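Local atomic coordinates of aldose-aldose oxidoreductase (Caulobacter crescentus, PDB entry 5A04), a protein that probably oxidises one aldose sugar while reducing another, passing the electrons through a bound NADP(H) cofactor. Residues Arg5-Leu14 against Cys29-Ser39. Sequence-based numbering, arbitrary orientation.
Sequences RKLGYAILGL and CEHSRLAALVS. With NDP (NADPH dihydro-nicotinamide-adenine-dinucleotide phosphate), chain G.
Leu7-Leu12 and Ser32-Val38 run parallel, with a short-segment axis angle of 45°, as the first two strands of the Rossmann fold, joined by helix 16-22 in a beta-alpha-beta crossover. A beta bulge interrupts their ladder: Tyr9 O accepts from both Ala35 N (2.8 Å) and Ala36 N, which shifts the pairing by one residue between Tyr9-Leu34 and Ala10-Ala36; Gly13 N to Val38 O is its last rung. Tyr9 and Ile11 share one sheet face with Ser32, Leu34 and Leu37. There the Leu34 and Ile11 side chains cross at about a right angle, CD1 to CG1 3.5 Å, with Leu34 CG opposite its amide nitrogen (chi1 179°) helping to bring CD1 across. Tyr9 CE1 rests 3.7 Å from Ser32 CB; beyond them Tyr9 OH is hydrogen-bonded to the backbone carbonyl of Leu297, and Ser32 OG to the carboxylate of Asp298, both on helix 292-306. On the opposite face Ala10 CB meets Ala36 CB, and Leu12 CG packs obliquely against CB and CG1 of Val38. Ala35 CB lies 3.8 Å from Gly8 CA, and a beta carbon on Gly8 would clash with it. Past the strand end, Leu14 points its side chain toward 29-39, with CD2 4.1 Å from Leu37 CD2 and CD1 3.7 Å from Ser39 CB. Losing CG and both methyls to an alanine here is likely to open a gap between Leu37 CD2 and Ser39 CB. Gly13 is probably the first glycine of a Rossmann-type GxGxxA motif. This end grips the NADPH 2'-phosphate: Ser39 OG approaches O3X at a doubtfully short distance, and Leu14 N donates to O3X at 2.8 Å (N-H...O 157°).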
ATOM      1  N   ARG A   5       5.926   0.029  44.508  1.00 40.73           N
ATOM      2  CA  ARG A   5       7.081   0.844  44.148  1.00 37.98           C
ATOM      3  C   ARG A   5       6.827   1.612  42.858  1.00 32.57           C
ATOM      4  O   ARG A   5       6.489   1.013  41.829  1.00 32.61           O
ATOM      5  CB  ARG A   5       8.333  -0.024  43.985  1.00 39.44           C
ATOM      6  CG  ARG A   5       8.855  -0.643  45.267  1.00 45.18           C
ATOM      7  CD  ARG A   5       9.764  -1.820  44.944  1.00 46.82           C
ATOM      8  NE  ARG A   5       9.055  -2.827  44.159  1.00 48.06           N
ATOM      9  CZ  ARG A   5       9.623  -3.894  43.608  1.00 49.21           C
ATOM     10  NH1 ARG A   5      10.927  -4.108  43.746  1.00 44.60           N
ATOM     11  NH2 ARG A   5       8.882  -4.750  42.914  1.00 51.25           N
ATOM     12  N   LYS A   6       6.991   2.931  42.912  1.00 30.53           N
ATOM     13  CA  LYS A   6       6.899   3.756  41.706  1.00 22.47           C
ATOM     14  C   LYS A   6       8.215   4.471  41.437  1.00 25.47           C
ATOM     15  O   LYS A   6       8.774   5.112  42.323  1.00 27.25           O
ATOM     16  CB  LYS A   6       5.767   4.771  41.826  1.00 24.93           C
ATOM     17  CG  LYS A   6       4.391   4.123  41.956  1.00 26.69           C
ATOM     18  CD  LYS A   6       3.280   5.134  41.759  1.00 30.71           C
ATOM     19  CE  LYS A   6       1.916   4.481  41.897  1.00 34.86           C
ATOM     20  NZ  LYS A   6       1.844   3.674  43.148  1.00 41.92           N
ATOM     21  N   LEU A   7       8.708   4.368  40.209  1.00 19.73           N
ATOM     22  CA  LEU A   7       9.914   5.092  39.838  1.00 19.06           C
ATOM     23  C   LEU A   7       9.539   6.492  39.386  1.00 20.13           C
ATOM     24  O   LEU A   7       8.475   6.687  38.808  1.00 19.78           O
ATOM     25  CB  LEU A   7      10.677   4.354  38.740  1.00 19.57           C
ATOM     26  CG  LEU A   7      11.202   2.990  39.191  1.00 26.19           C
ATOM     27  CD1 LEU A   7      12.231   2.495  38.200  1.00 25.52           C
ATOM     28  CD2 LEU A   7      11.798   3.069  40.598  1.00 27.45           C
ATOM     29  N   GLY A   8      10.413   7.462  39.643  1.00 18.21           N
ATOM     30  CA  GLY A   8      10.100   8.852  39.354  1.00 18.66           C
ATOM     31  C   GLY A   8      10.576   9.317  37.984  1.00 17.19           C
ATOM     32  O   GLY A   8      11.739   9.160  37.638  1.00 18.38           O
ATOM     33  N   TYR A   9       9.661   9.890  37.207  1.00 16.95           N
ATOM     34  CA  TYR A   9       9.986  10.462  35.898  1.00 16.31           C
ATOM     35  C   TYR A   9      10.243  11.966  35.953  1.00 17.38           C
ATOM     36  O   TYR A   9       9.467  12.712  36.558  1.00 17.86           O
ATOM     37  CB  TYR A   9       8.834  10.215  34.914  1.00 14.43           C
ATOM     38  CG  TYR A   9       8.861   8.903  34.185  1.00 14.27           C
ATOM     39  CD1 TYR A   9       8.476   7.713  34.807  1.00 14.63           C
ATOM     40  CD2 TYR A   9       9.217   8.861  32.843  1.00 16.77           C
ATOM     41  CE1 TYR A   9       8.499   6.508  34.114  1.00 15.11           C
ATOM     42  CE2 TYR A   9       9.242   7.681  32.144  1.00 15.09           C
ATOM     43  CZ  TYR A   9       8.882   6.506  32.766  1.00 16.61           C
ATOM     44  OH  TYR A   9       8.908   5.333  32.035  1.00 16.16           O
ATOM     45  N   ALA A  10      11.318  12.411  35.303  1.00 15.14           N
ATOM     46  CA  ALA A  10      11.456  13.800  34.917  1.00 15.19           C
ATOM     47  C   ALA A  10      11.033  13.921  33.455  1.00 15.76           C
ATOM     48  O   ALA A  10      11.567  13.224  32.603  1.00 17.43           O
ATOM     49  CB  ALA A  10      12.913  14.289  35.109  1.00 15.88           C
ATOM     50  N   ILE A  11      10.051  14.770  33.172  1.00 13.72           N
ATOM     51  CA  ILE A  11       9.633  15.009  31.793  1.00 14.78           C
ATOM     52  C   ILE A  11      10.407  16.208  31.251  1.00 16.14           C
ATOM     53  O   ILE A  11      10.398  17.295  31.843  1.00 16.88           O
ATOM     54  CB  ILE A  11       8.108  15.251  31.688  1.00 16.61           C
ATOM     55  CG1 ILE A  11       7.335  14.063  32.284  1.00 17.31           C
ATOM     56  CG2 ILE A  11       7.695  15.471  30.230  1.00 15.87           C
ATOM     57  CD1 ILE A  11       7.636  12.715  31.635  1.00 16.39           C
ATOM     58  N   LEU A  12      11.111  16.000  30.138  1.00 14.58           N
ATOM     59  CA  LEU A  12      11.998  17.020  29.601  1.00 15.66           C
ATOM     60  C   LEU A  12      11.502  17.454  28.224  1.00 16.01           C
ATOM     61  O   LEU A  12      11.447  16.646  27.298  1.00 16.72           O
ATOM     62  CB  LEU A  12      13.440  16.484  29.539  1.00 15.22           C
ATOM     63  CG  LEU A  12      14.554  17.483  29.197  1.00 15.48           C
ATOM     64  CD1 LEU A  12      15.896  16.956  29.734  1.00 16.63           C
ATOM     65  CD2 LEU A  12      14.654  17.704  27.699  1.00 14.88           C
ATOM     66  N   GLY A  13      11.150  18.733  28.106  1.00 13.77           N
ATOM     67  CA  GLY A  13      10.591  19.293  26.878  1.00 14.73           C
ATOM     68  C   GLY A  13       9.076  19.339  26.967  1.00 18.64           C
ATOM     69  O   GLY A  13       8.400  18.395  26.561  1.00 18.44           O
ATOM     70  N   LEU A  14       8.539  20.429  27.510  1.00 18.16           N
ATOM     71  CA  LEU A  14       7.108  20.492  27.831  1.00 16.21           C
ATOM     72  C   LEU A  14       6.292  21.034  26.645  1.00 19.81           C
ATOM     73  O   LEU A  14       5.650  22.102  26.709  1.00 19.12           O
ATOM     74  CB  LEU A  14       6.893  21.328  29.100  1.00 20.81           C
ATOM     75  CG  LEU A  14       7.681  20.844  30.333  1.00 16.93           C
ATOM     76  CD1 LEU A  14       7.351  21.658  31.588  1.00 18.70           C
ATOM     77  CD2 LEU A  14       7.470  19.338  30.603  1.00 17.55           C
ATOM     78  N   CYS A  29      -0.803   4.744  35.721  1.00 18.42           N
ATOM     79  CA  CYS A  29       0.407   3.958  35.972  1.00 18.04           C
ATOM     80  C   CYS A  29       0.393   3.277  37.325  1.00 21.42           C
ATOM     81  O   CYS A  29      -0.145   3.811  38.294  1.00 22.92           O
ATOM     82  CB  CYS A  29       1.655   4.830  35.896  1.00 16.51           C
ATOM     83  SG  CYS A  29       2.032   5.395  34.236  1.00 17.94           S
ATOM     84  N   GLU A  30       1.032   2.114  37.387  1.00 19.19           N
ATOM     85  CA  GLU A  30       1.163   1.379  38.640  1.00 20.10           C
ATOM     86  C   GLU A  30       2.573   1.398  39.197  1.00 22.35           C
ATOM     87  O   GLU A  30       2.774   1.101  40.373  1.00 21.84           O
ATOM     88  CB  GLU A  30       0.744  -0.075  38.456  1.00 22.51           C
ATOM     89  CG  GLU A  30      -0.698  -0.256  38.079  1.00 25.52           C
ATOM     90  CD  GLU A  30      -1.002  -1.697  37.748  1.00 35.14           C
ATOM     91  OE1 GLU A  30      -0.446  -2.203  36.751  1.00 35.82           O
ATOM     92  OE2 GLU A  30      -1.782  -2.325  38.495  1.00 40.31           O
ATOM     93  N   HIS A  31       3.551   1.729  38.355  1.00 21.15           N
ATOM     94  CA  HIS A  31       4.952   1.657  38.773  1.00 18.72           C
ATOM     95  C   HIS A  31       5.742   2.895  38.404  1.00 17.51           C
ATOM     96  O   HIS A  31       6.974   2.882  38.445  1.00 19.94           O
ATOM     97  CB  HIS A  31       5.616   0.420  38.168  1.00 20.38           C
ATOM     98  CG  HIS A  31       4.996  -0.857  38.626  1.00 25.66           C
ATOM     99  ND1 HIS A  31       5.099  -1.305  39.927  1.00 28.75           N
ATOM    100  CD2 HIS A  31       4.232  -1.762  37.972  1.00 26.77           C
ATOM    101  CE1 HIS A  31       4.431  -2.439  40.050  1.00 29.32           C
ATOM    102  NE2 HIS A  31       3.897  -2.737  38.879  1.00 30.97           N
ATOM    103  N   SER A  32       5.025   3.961  38.060  1.00 18.09           N
ATOM    104  CA  SER A  32       5.637   5.210  37.621  1.00 17.57           C
ATOM    105  C   SER A  32       4.932   6.398  38.234  1.00 18.55           C
ATOM    106  O   SER A  32       3.720   6.374  38.406  1.00 19.42           O
ATOM    107  CB  SER A  32       5.586   5.326  36.092  1.00 17.01           C
ATOM    108  OG  SER A  32       5.994   4.104  35.507  1.00 18.74           O
ATOM    109  N   ARG A  33       5.688   7.443  38.543  1.00 18.21           N
ATOM    110  CA  ARG A  33       5.092   8.692  38.999  1.00 17.56           C
ATOM    111  C   ARG A  33       5.834   9.874  38.404  1.00 18.47           C
ATOM    112  O   ARG A  33       7.023   9.790  38.090  1.00 17.45           O
ATOM    113  CB  ARG A  33       5.093   8.780  40.532  1.00 21.40           C
ATOM    114  CG  ARG A  33       6.495   8.822  41.154  1.00 20.87           C
ATOM    115  CD  ARG A  33       6.427   8.962  42.678  1.00 26.89           C
ATOM    116  NE  ARG A  33       5.706  10.169  43.069  1.00 30.58           N
ATOM    117  CZ  ARG A  33       6.267  11.365  43.226  1.00 34.30           C
ATOM    118  NH1 ARG A  33       7.571  11.526  43.029  1.00 31.27           N
ATOM    119  NH2 ARG A  33       5.523  12.408  43.582  1.00 36.37           N
ATOM    120  N   LEU A  34       5.119  10.974  38.238  1.00 17.92           N
ATOM    121  CA  LEU A  34       5.722  12.205  37.769  1.00 18.44           C
ATOM    122  C   LEU A  34       6.471  12.871  38.930  1.00 19.02           C
ATOM    123  O   LEU A  34       5.869  13.195  39.952  1.00 20.79           O
ATOM    124  CB  LEU A  34       4.635  13.120  37.201  1.00 16.10           C
ATOM    125  CG  LEU A  34       5.126  14.469  36.691  1.00 21.42           C
ATOM    126  CD1 LEU A  34       6.149  14.244  35.584  1.00 18.95           C
ATOM    127  CD2 LEU A  34       3.946  15.299  36.202  1.00 23.06           C
ATOM    128  N   ALA A  35       7.779  13.067  38.776  1.00 16.89           N
ATOM    129  CA  ALA A  35       8.611  13.542  39.883  1.00 19.62           C
ATOM    130  C   ALA A  35       9.257  14.900  39.619  1.00 21.44           C
ATOM    131  O   ALA A  35       9.564  15.641  40.557  1.00 21.99           O
ATOM    132  CB  ALA A  35       9.687  12.507  40.208  1.00 18.93           C
ATOM    133  N   ALA A  36       9.476  15.231  38.352  1.00 17.52           N
ATOM    134  CA  ALA A  36      10.191  16.467  38.031  1.00 16.56           C
ATOM    135  C   ALA A  36       9.863  16.966  36.629  1.00 18.59           C
ATOM    136  O   ALA A  36       9.379  16.210  35.781  1.00 17.48           O
ATOM    137  CB  ALA A  36      11.703  16.262  38.185  1.00 16.75           C
ATOM    138  N   LEU A  37      10.130  18.253  36.403  1.00 14.83           N
ATOM    139  CA  LEU A  37       9.907  18.894  35.119  1.00 15.03           C
ATOM    140  C   LEU A  37      11.185  19.585  34.652  1.00 17.52           C
ATOM    141  O   LEU A  37      11.885  20.220  35.452  1.00 19.17           O
ATOM    142  CB  LEU A  37       8.775  19.921  35.209  1.00 16.40           C
ATOM    143  CG  LEU A  37       7.426  19.345  35.645  1.00 17.41           C
ATOM    144  CD1 LEU A  37       6.484  20.494  35.967  1.00 18.47           C
ATOM    145  CD2 LEU A  37       6.851  18.461  34.561  1.00 17.40           C
ATOM    146  N   VAL A  38      11.483  19.453  33.363  1.00 17.27           N
ATOM    147  CA  VAL A  38      12.633  20.129  32.766  1.00 16.89           C
ATOM    148  C   VAL A  38      12.175  20.879  31.527  1.00 17.63           C
ATOM    149  O   VAL A  38      11.610  20.280  30.615  1.00 17.91           O
ATOM    150  CB  VAL A  38      13.743  19.138  32.388  1.00 14.95           C
ATOM    151  CG1 VAL A  38      15.002  19.901  31.965  1.00 16.03           C
ATOM    152  CG2 VAL A  38      14.043  18.209  33.538  1.00 16.38           C
ATOM    153  N   SER A  39      12.401  22.193  31.502  1.00 16.40           N
ATOM    154  CA  SER A  39      11.845  23.049  30.460  1.00 17.62           C
ATOM    155  C   SER A  39      12.724  24.252  30.170  1.00 20.09           C
ATOM    156  O   SER A  39      13.348  24.794  31.078  1.00 19.70           O
ATOM    157  CB  SER A  39      10.447  23.551  30.858  1.00 17.28           C
ATOM    158  OG  SER A  39       9.893  24.355  29.819  1.00 20.14           O
TER
HETATM  159  PA  NDP G1340       6.428  20.358  20.376  1.00 21.44           P
HETATM  160  O1A NDP G1340       7.031  21.354  19.448  1.00 21.20           O
HETATM  161  O2A NDP G1340       4.943  20.393  20.612  1.00 21.43           O
HETATM  162  O5B NDP G1340       7.170  20.418  21.842  1.00 21.73           O
HETATM  163  C5B NDP G1340       8.556  20.396  21.654  1.00 20.16           C
HETATM  164  C4B NDP G1340       9.144  20.933  22.968  1.00 20.80           C
HETATM  165  O4B NDP G1340      10.549  20.683  23.036  1.00 18.77           O
HETATM  166  C3B NDP G1340       8.952  22.466  23.037  1.00 23.24           C
HETATM  167  O3B NDP G1340       7.708  22.799  23.568  1.00 22.31           O
HETATM  168  C2B NDP G1340      10.022  22.837  24.071  1.00 21.43           C
HETATM  169  O2B NDP G1340       9.641  22.596  25.296  1.00 19.59           O
HETATM  170  C1B NDP G1340      11.137  21.752  23.749  1.00 21.05           C
HETATM  171  N9A NDP G1340      12.253  22.310  22.981  1.00 22.62           N
HETATM  172  C8A NDP G1340      13.588  22.364  23.368  1.00 24.57           C
HETATM  173  N7A NDP G1340      14.377  22.962  22.454  1.00 21.93           N
HETATM  174  C5A NDP G1340      13.506  23.315  21.420  1.00 24.23           C
HETATM  175  C6A NDP G1340      13.716  23.960  20.187  1.00 28.72           C
HETATM  176  N6A NDP G1340      14.981  24.366  19.823  1.00 29.32           N
HETATM  177  N1A NDP G1340      12.686  24.200  19.320  1.00 25.66           N
HETATM  178  C2A NDP G1340      11.446  23.761  19.755  1.00 26.28           C
HETATM  179  N3A NDP G1340      11.097  23.135  20.884  1.00 23.75           N
HETATM  180  C4A NDP G1340      12.167  22.920  21.726  1.00 23.86           C
HETATM  181  O3  NDP G1340       6.869  18.939  19.637  1.00 21.64           O
HETATM  182  PN  NDP G1340       6.012  17.614  20.038  1.00 20.12           P
HETATM  183  O1N NDP G1340       5.846  17.440  21.493  1.00 19.57           O
HETATM  184  O2N NDP G1340       4.961  17.260  19.010  1.00 20.25           O
HETATM  185  O5D NDP G1340       7.211  16.402  19.606  1.00 19.23           O
HETATM  186  C5D NDP G1340       8.327  16.402  20.453  1.00 18.75           C
HETATM  187  C4D NDP G1340       8.982  14.997  20.338  1.00 17.80           C
HETATM  188  O4D NDP G1340       7.967  13.990  20.634  1.00 19.99           O
HETATM  189  C3D NDP G1340       9.462  14.696  18.868  1.00 19.77           C
HETATM  190  O3D NDP G1340      10.649  13.882  18.902  1.00 18.16           O
HETATM  191  C2D NDP G1340       8.318  13.881  18.282  1.00 19.90           C
HETATM  192  O2D NDP G1340       8.763  12.950  17.311  1.00 20.77           O
HETATM  193  C1D NDP G1340       7.851  13.091  19.555  1.00 17.32           C
HETATM  194  N1N NDP G1340       6.429  12.755  19.452  1.00 17.33           N
HETATM  195  C2N NDP G1340       6.011  11.447  19.634  1.00 20.25           C
HETATM  196  C3N NDP G1340       4.679  11.156  19.560  1.00 19.08           C
HETATM  197  C7N NDP G1340       4.233   9.776  19.747  1.00 20.95           C
HETATM  198  O7N NDP G1340       3.059   9.426  19.527  1.00 21.88           O
HETATM  199  N7N NDP G1340       5.147   8.826  20.193  1.00 18.07           N
HETATM  200  C4N NDP G1340       3.646  12.195  19.289  1.00 21.40           C
HETATM  201  C5N NDP G1340       4.195  13.541  19.070  1.00 19.66           C
HETATM  202  C6N NDP G1340       5.502  13.781  19.161  1.00 19.24           C
HETATM  203  P2B NDP G1340      10.063  23.742  26.512  1.00 21.07           P
HETATM  204  O1X NDP G1340      11.557  23.833  26.297  1.00 21.29           O
HETATM  205  O2X NDP G1340       9.245  24.906  26.042  1.00 20.67           O
HETATM  206  O3X NDP G1340       9.602  23.044  27.789  1.00 20.60           O